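Local coordinates for protein N-terminal acetyltransferase B complex subunit MDM20 (Candida albicans, PDB 5K04) that probably serves as the non-catalytic auxiliary subunit of the NatB complex, a helical scaffold for the subunit that acetylates protein N termini, at residues A[541-546]-A[591-596]; A[573-578]-A[598-603]. All coordinates share one frame; numbering follows the deposited sequence.

Interaction 1. Residues A[541-546]-A[591-596]; sequences LIVSDY and SRLLKV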
loop_
_atom_site.group_PDB
_atom_site.type_symbol
_atom_site.label_atom_id
_atom_site.label_comp_id
_atom_site.label_asym_id
_atom_site.label_seq_id
_atom_site.Cartn_x
_atom_site.Cartn_y
_atom_site.Cartn_z
ATOM N N LEU A 541 3.401 -19.141 -2.563
ATOM C CA LEU A 541 3.349 -17.701 -2.820
ATOM C C LEU A 541 4.549 -17.234 -3.634
ATOM O O LEU A 541 4.397 -16.440 -4.568
ATOM C CB LEU A 541 3.277 -16.937 -1.501
ATOM C CG LEU A 541 2.047 -17.231 -0.635
ATOM C CD1 LEU A 541 2.078 -16.435 0.694
ATOM C CD2 LEU A 541 0.768 -16.960 -1.399
ATOM N N ILE A 542 5.749 -17.722 -3.286
ATOM C CA ILE A 542 6.982 -17.313 -3.965
ATOM C C ILE A 542 6.870 -17.534 -5.472
ATOM O O ILE A 542 7.381 -16.743 -6.276
ATOM C CB ILE A 542 8.176 -18.085 -3.372
ATOM C CG1 ILE A 542 8.363 -17.746 -1.889
ATOM C CG2 ILE A 542 9.448 -17.882 -4.200
ATOM C CD1 ILE A 542 8.339 -16.291 -1.584
ATOM N N VAL A 543 6.182 -18.608 -5.868
ATOM C CA VAL A 543 6.040 -19.022 -7.263
ATOM C C VAL A 543 4.820 -18.396 -7.930
ATOM O O VAL A 543 4.671 -18.488 -9.160
ATOM C CB VAL A 543 6.009 -20.567 -7.272
ATOM C CG1 VAL A 543 5.704 -21.141 -8.643
ATOM C CG2 VAL A 543 7.346 -21.099 -6.774
ATOM N N SER A 544 3.952 -17.743 -7.158
ATOM C CA SER A 544 2.755 -17.116 -7.689
ATOM C C SER A 544 3.073 -15.719 -8.207
ATOM O O SER A 544 4.211 -15.249 -8.175
ATOM C CB SER A 544 1.662 -17.054 -6.624
ATOM O OG SER A 544 1.291 -18.360 -6.234
ATOM N N ASP A 545 2.044 -15.053 -8.710
ATOM C CA ASP A 545 2.164 -13.677 -9.145
ATOM C C ASP A 545 1.960 -12.759 -7.956
ATOM O O ASP A 545 1.057 -12.970 -7.136
ATOM C CB ASP A 545 1.151 -13.383 -10.243
ATOM C CG ASP A 545 1.511 -14.074 -11.544
ATOM O OD1 ASP A 545 2.699 -14.018 -11.925
ATOM O OD2 ASP A 545 0.617 -14.687 -12.160
ATOM N N TYR A 546 2.826 -11.757 -7.863
ATOM C CA TYR A 546 2.853 -10.828 -6.744
ATOM C C TYR A 546 1.924 -9.646 -7.015
ATOM O O TYR A 546 1.772 -9.206 -8.158
ATOM C CB TYR A 546 4.282 -10.329 -6.500
ATOM C CG TYR A 546 5.352 -11.416 -6.324
ATOM C CD1 TYR A 546 5.023 -12.723 -5.959
ATOM C CD2 TYR A 546 6.694 -11.119 -6.506
ATOM C CE1 TYR A 546 6.019 -13.707 -5.792
ATOM C CE2 TYR A 546 7.691 -12.091 -6.334
ATOM C CZ TYR A 546 7.350 -13.372 -5.978
ATOM O OH TYR A 546 8.342 -14.315 -5.835
ATOM N N SER A 591 13.903 -30.073 -8.478
ATOM C CA SER A 591 13.572 -30.071 -9.898
ATOM C C SER A 591 12.331 -29.237 -10.191
ATOM O O SER A 591 12.283 -28.510 -11.191
ATOM C CB SER A 591 13.390 -31.509 -10.370
ATOM O OG SER A 591 14.637 -32.185 -10.292
ATOM N N ARG A 592 11.317 -29.338 -9.334
ATOM C CA ARG A 592 10.115 -28.525 -9.488
ATOM C C ARG A 592 10.437 -27.032 -9.412
ATOM O O ARG A 592 9.889 -26.227 -10.175
ATOM C CB ARG A 592 9.108 -28.939 -8.413
ATOM C CG ARG A 592 7.819 -28.129 -8.303
ATOM C CD ARG A 592 7.122 -28.445 -6.970
ATOM N NE ARG A 592 7.868 -27.937 -5.812
ATOM C CZ ARG A 592 8.685 -28.657 -5.037
ATOM N NH1 ARG A 592 8.879 -29.952 -5.277
ATOM N NH2 ARG A 592 9.316 -28.080 -4.012
ATOM N N LEU A 593 11.320 -26.640 -8.495
ATOM C CA LEU A 593 11.671 -25.227 -8.383
ATOM C C LEU A 593 12.522 -24.762 -9.561
ATOM O O LEU A 593 12.400 -23.617 -10.003
ATOM C CB LEU A 593 12.400 -24.982 -7.066
ATOM C CG LEU A 593 11.551 -25.169 -5.816
ATOM C CD1 LEU A 593 12.405 -24.912 -4.582
ATOM C CD2 LEU A 593 10.337 -24.252 -5.865
ATOM N N LEU A 594 13.386 -25.640 -10.081
ATOM C CA LEU A 594 14.209 -25.290 -11.232
ATOM C C LEU A 594 13.378 -25.161 -12.500
ATOM O O LEU A 594 13.714 -24.367 -13.382
ATOM C CB LEU A 594 15.306 -26.333 -11.405
ATOM C CG LEU A 594 16.498 -26.096 -10.476
ATOM C CD1 LEU A 594 17.434 -27.256 -10.545
ATOM C CD2 LEU A 594 17.225 -24.787 -10.836
ATOM N N LYS A 595 12.295 -25.929 -12.608
ATOM C CA LYS A 595 11.386 -25.773 -13.734
ATOM C C LYS A 595 10.701 -24.413 -13.697
ATOM O O LYS A 595 10.588 -23.737 -14.728
ATOM C CB LYS A 595 10.363 -26.908 -13.734
ATOM C CG LYS A 595 10.956 -28.259 -14.143
ATOM C CD LYS A 595 9.951 -29.380 -13.928
ATOM C CE LYS A 595 10.599 -30.743 -14.081
ATOM N NZ LYS A 595 9.609 -31.832 -13.834
ATOM N N VAL A 596 10.249 -23.986 -12.519
ATOM C CA VAL A 596 9.709 -22.637 -12.390
ATOM C C VAL A 596 10.774 -21.611 -12.758
ATOM O O VAL A 596 10.523 -20.675 -13.528
ATOM C CB VAL A 596 9.164 -22.418 -10.967
ATOM C CG1 VAL A 596 8.733 -20.988 -10.776
ATOM C CG2 VAL A 596 7.995 -23.362 -10.701
#

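Interaction 2. Residues A[573-578]-A[598-603]; sequences ATKLKL and NKITSN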
loop_
_atom_site.group_PDB
_atom_site.type_symbol
_atom_site.label_atom_id
_atom_site.label_comp_id
_atom_site.label_asym_id
_atom_site.label_seq_id
_atom_site.Cartn_x
_atom_site.Cartn_y
_atom_site.Cartn_z
ATOM N N ALA A 573 13.602 -10.298 -11.264
ATOM C CA ALA A 573 14.802 -10.715 -10.546
ATOM C C ALA A 573 14.487 -11.014 -9.083
ATOM O O ALA A 573 15.013 -11.972 -8.507
ATOM C CB ALA A 573 15.878 -9.634 -10.670
ATOM N N THR A 574 13.621 -10.206 -8.473
ATOM C CA THR A 574 13.172 -10.453 -7.104
ATOM C C THR A 574 12.632 -11.866 -6.951
ATOM O O THR A 574 13.019 -12.593 -6.036
ATOM C CB THR A 574 12.097 -9.429 -6.735
ATOM O OG1 THR A 574 12.666 -8.120 -6.795
ATOM C CG2 THR A 574 11.537 -9.680 -5.347
ATOM N N LYS A 575 11.747 -12.283 -7.866
ATOM C CA LYS A 575 11.222 -13.641 -7.786
ATOM C C LYS A 575 12.328 -14.678 -7.957
ATOM O O LYS A 575 12.362 -15.689 -7.243
ATOM C CB LYS A 575 10.130 -13.844 -8.836
ATOM C CG LYS A 575 9.570 -15.272 -8.810
ATOM C CD LYS A 575 8.399 -15.459 -9.765
ATOM C CE LYS A 575 7.166 -14.700 -9.295
ATOM N NZ LYS A 575 5.943 -15.115 -10.043
ATOM N N LEU A 576 13.258 -14.428 -8.888
ATOM C CA LEU A 576 14.309 -15.396 -9.169
ATOM C C LEU A 576 15.283 -15.503 -8.009
ATOM O O LEU A 576 15.779 -16.598 -7.708
ATOM C CB LEU A 576 15.039 -15.009 -10.454
ATOM C CG LEU A 576 14.233 -15.201 -11.741
ATOM C CD1 LEU A 576 14.947 -14.545 -12.939
ATOM C CD2 LEU A 576 14.010 -16.683 -11.977
ATOM N N LYS A 577 15.583 -14.371 -7.362
ATOM C CA LYS A 577 16.424 -14.395 -6.173
ATOM C C LYS A 577 15.829 -15.317 -5.124
ATOM O O LYS A 577 16.536 -16.132 -4.523
ATOM C CB LYS A 577 16.594 -12.982 -5.609
ATOM C CG LYS A 577 17.412 -12.043 -6.495
ATOM C CD LYS A 577 18.792 -12.600 -6.815
ATOM C CE LYS A 577 19.675 -11.549 -7.490
ATOM N NZ LYS A 577 20.038 -10.372 -6.605
ATOM N N LEU A 578 14.511 -15.211 -4.907
ATOM C CA LEU A 578 13.857 -16.033 -3.894
ATOM C C LEU A 578 13.852 -17.501 -4.301
ATOM O O LEU A 578 14.031 -18.384 -3.456
ATOM C CB LEU A 578 12.442 -15.521 -3.646
ATOM C CG LEU A 578 12.407 -14.063 -3.176
ATOM C CD1 LEU A 578 10.988 -13.646 -2.844
ATOM C CD2 LEU A 578 13.315 -13.861 -1.975
ATOM N N ASN A 598 13.319 -21.871 -14.731
ATOM C CA ASN A 598 13.661 -21.858 -16.148
ATOM C C ASN A 598 12.526 -21.299 -17.010
ATOM O O ASN A 598 12.789 -20.668 -18.041
ATOM C CB ASN A 598 14.049 -23.274 -16.569
ATOM C CG ASN A 598 14.470 -23.356 -18.004
ATOM O OD1 ASN A 598 15.416 -22.696 -18.430
ATOM N ND2 ASN A 598 13.769 -24.176 -18.765
ATOM N N LYS A 599 11.266 -21.509 -16.602
ATOM C CA LYS A 599 10.141 -20.885 -17.291
ATOM C C LYS A 599 10.186 -19.363 -17.157
ATOM O O LYS A 599 9.880 -18.636 -18.108
ATOM C CB LYS A 599 8.826 -21.434 -16.733
ATOM C CG LYS A 599 7.613 -21.190 -17.634
ATOM C CD LYS A 599 6.342 -21.792 -17.048
ATOM C CE LYS A 599 5.357 -22.193 -18.146
ATOM N NZ LYS A 599 5.031 -21.069 -19.072
ATOM N N ILE A 600 10.578 -18.872 -15.982
ATOM C CA ILE A 600 10.635 -17.438 -15.731
ATOM C C ILE A 600 11.770 -16.785 -16.517
ATOM O O ILE A 600 11.580 -15.732 -17.136
ATOM C CB ILE A 600 10.763 -17.185 -14.223
ATOM C CG1 ILE A 600 9.499 -17.694 -13.523
ATOM C CG2 ILE A 600 11.001 -15.716 -13.942
ATOM C CD1 ILE A 600 9.648 -17.819 -12.037
ATOM N N THR A 601 12.972 -17.392 -16.499
ATOM C CA THR A 601 14.081 -16.846 -17.286
ATOM C C THR A 601 13.783 -16.891 -18.779
ATOM O O THR A 601 14.277 -16.054 -19.535
ATOM C CB THR A 601 15.396 -17.593 -17.008
ATOM O OG1 THR A 601 15.253 -18.984 -17.331
ATOM C CG2 THR A 601 15.806 -17.447 -15.567
ATOM N N SER A 602 12.985 -17.860 -19.222
ATOM C CA SER A 602 12.637 -17.946 -20.639
ATOM C C SER A 602 11.820 -16.747 -21.120
ATOM O O SER A 602 11.745 -16.510 -22.327
ATOM C CB SER A 602 11.870 -19.240 -20.899
ATOM O OG SER A 602 12.665 -20.372 -20.589
ATOM N N ASN A 603 11.217 -15.975 -20.208
ATOM C CA ASN A 603 10.313 -14.888 -20.582
ATOM C C ASN A 603 10.600 -13.610 -19.796
ATOM O O ASN A 603 9.687 -12.819 -19.542
ATOM C CB ASN A 603 8.857 -15.306 -20.373
ATOM C CG ASN A 603 8.469 -16.534 -21.197
ATOM O OD1 ASN A 603 8.185 -16.435 -22.395
ATOM N ND2 ASN A 603 8.457 -17.700 -20.549
#

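Interaction 1. Residues A[541-546]-A[591-596]
Val-543 and Val-596 meet methyl against methyl where the chain around Val-543, at and beyond helix 539-542, leans on the first half of helix 591-601. Both lie in the all-helical solenoid of this MDM20/NAA25-family subunit, whose central region belongs to the TPR clan. The touching area is small and wholly apolar. Its tight part is a single methyl set against a pair: CG1 of Val-543 lies 3.7 Å from CG1 of Val-596 and 3.8 Å from Val-596 CG2, so one branch rests over the fork of the other valine, and the two side chains run at a slant to one another. On Val-543 this methyl stands opposite the backbone N (chi1 173°), leaving CG2 for the other neighbour.

That second contact is looser: CG2 of Val-543 comes only to 4.4 Å from CD2 of Leu-593. Leu-593 is buried, whereas both valines stay partly exposed, so the tight methyl contact is itself within partial reach of solvent and the loose one lies on the inner side. Beside the contact, Arg-592 directs NE to a salt bridge with Glu-539, a polar link between the same two parts of the chain. Ile-542, next to Val-543, packs against Leu-578 and Leu-579 of helix 571-584.

The turn bearing Val-543 is held by its own polar groups. Ser-544 N donates to Leu-541 O at 2.9 Å, and Ser-544 OG bonds to Ala-540 O. From the far end of the segment the Tyr-546 ring reaches back, and its OH donates to Ile-542 O at 2.6 Å, lying in the carbonyl plane on a lone pair with a C=O...O angle of 129°.

Interaction 2. Residues A[573-578]-A[598-603]
CD2 of Leu-576 settles 3.7 Å from CG2 of Ile-600, the branch that sits opposite the backbone N, in the central apolar contact between helices 571-584 and 591-601. The two side chains lie alongside each other, pointing opposite ways. The other leucine methyl, CD1, meets CG2 of Thr-601 at 4.0 Å, so Leu-576 spans two consecutive residues of the facing helix. Around this pair, Leu-576 also touches Phe-606 and Tyr-614, and Ile-600 touches Val-572 and Leu-579.

Lys-575 contributes its aliphatic part. Its chain lies nearly perpendicular to Ile-600, bringing CD to 3.5 Å from Ile-600 CD1. A bend at chi3 (-69°) turns the rest of the chain aside, and the ammonium is bound by Ser-544 O, with the ring of Tyr-546 as a cation-pi partner and only a weak, long ion pair to Asp-545.

Within 598-603, side-chain hydrogen bonds turn back on the backbone. Asn-598 O accepts from three donors: Ser-602 N, Ser-602 OG at 2.6 Å, and Thr-601 OG1 at 3.1 Å, the last coming from above the carbonyl plane. Thr-601 thus turns its hydroxyl back to its own helix and its methyl to Leu-576. Asn-603 ND2 donates to Lys-599 O at 3.0 Å, lying in that carbonyl's plane.

The two helices are consecutive and run antiparallel, forming a helical hairpin of the kind from which TPR-like alpha-alpha solenoids are built.

Along the chain, segment 541-546 comes first, followed by helix 571-584 after a long connection and then by helix 591-601. Interaction 1 closes a loop of 44 residues that includes the whole of helix 571-584; interaction 2 closes the shorter loop of 19 residues at the hairpin. Their segments alternate, so the two loops cross. Helix 591-601 is common to both, giving its first half to the 541-546 turn and its last part to helix 571-584. With centres 8 Å apart, the contacts also touch directly: Tyr-546 OH packs 3.4 Å from Lys-575 CG, bringing turn and hairpin together.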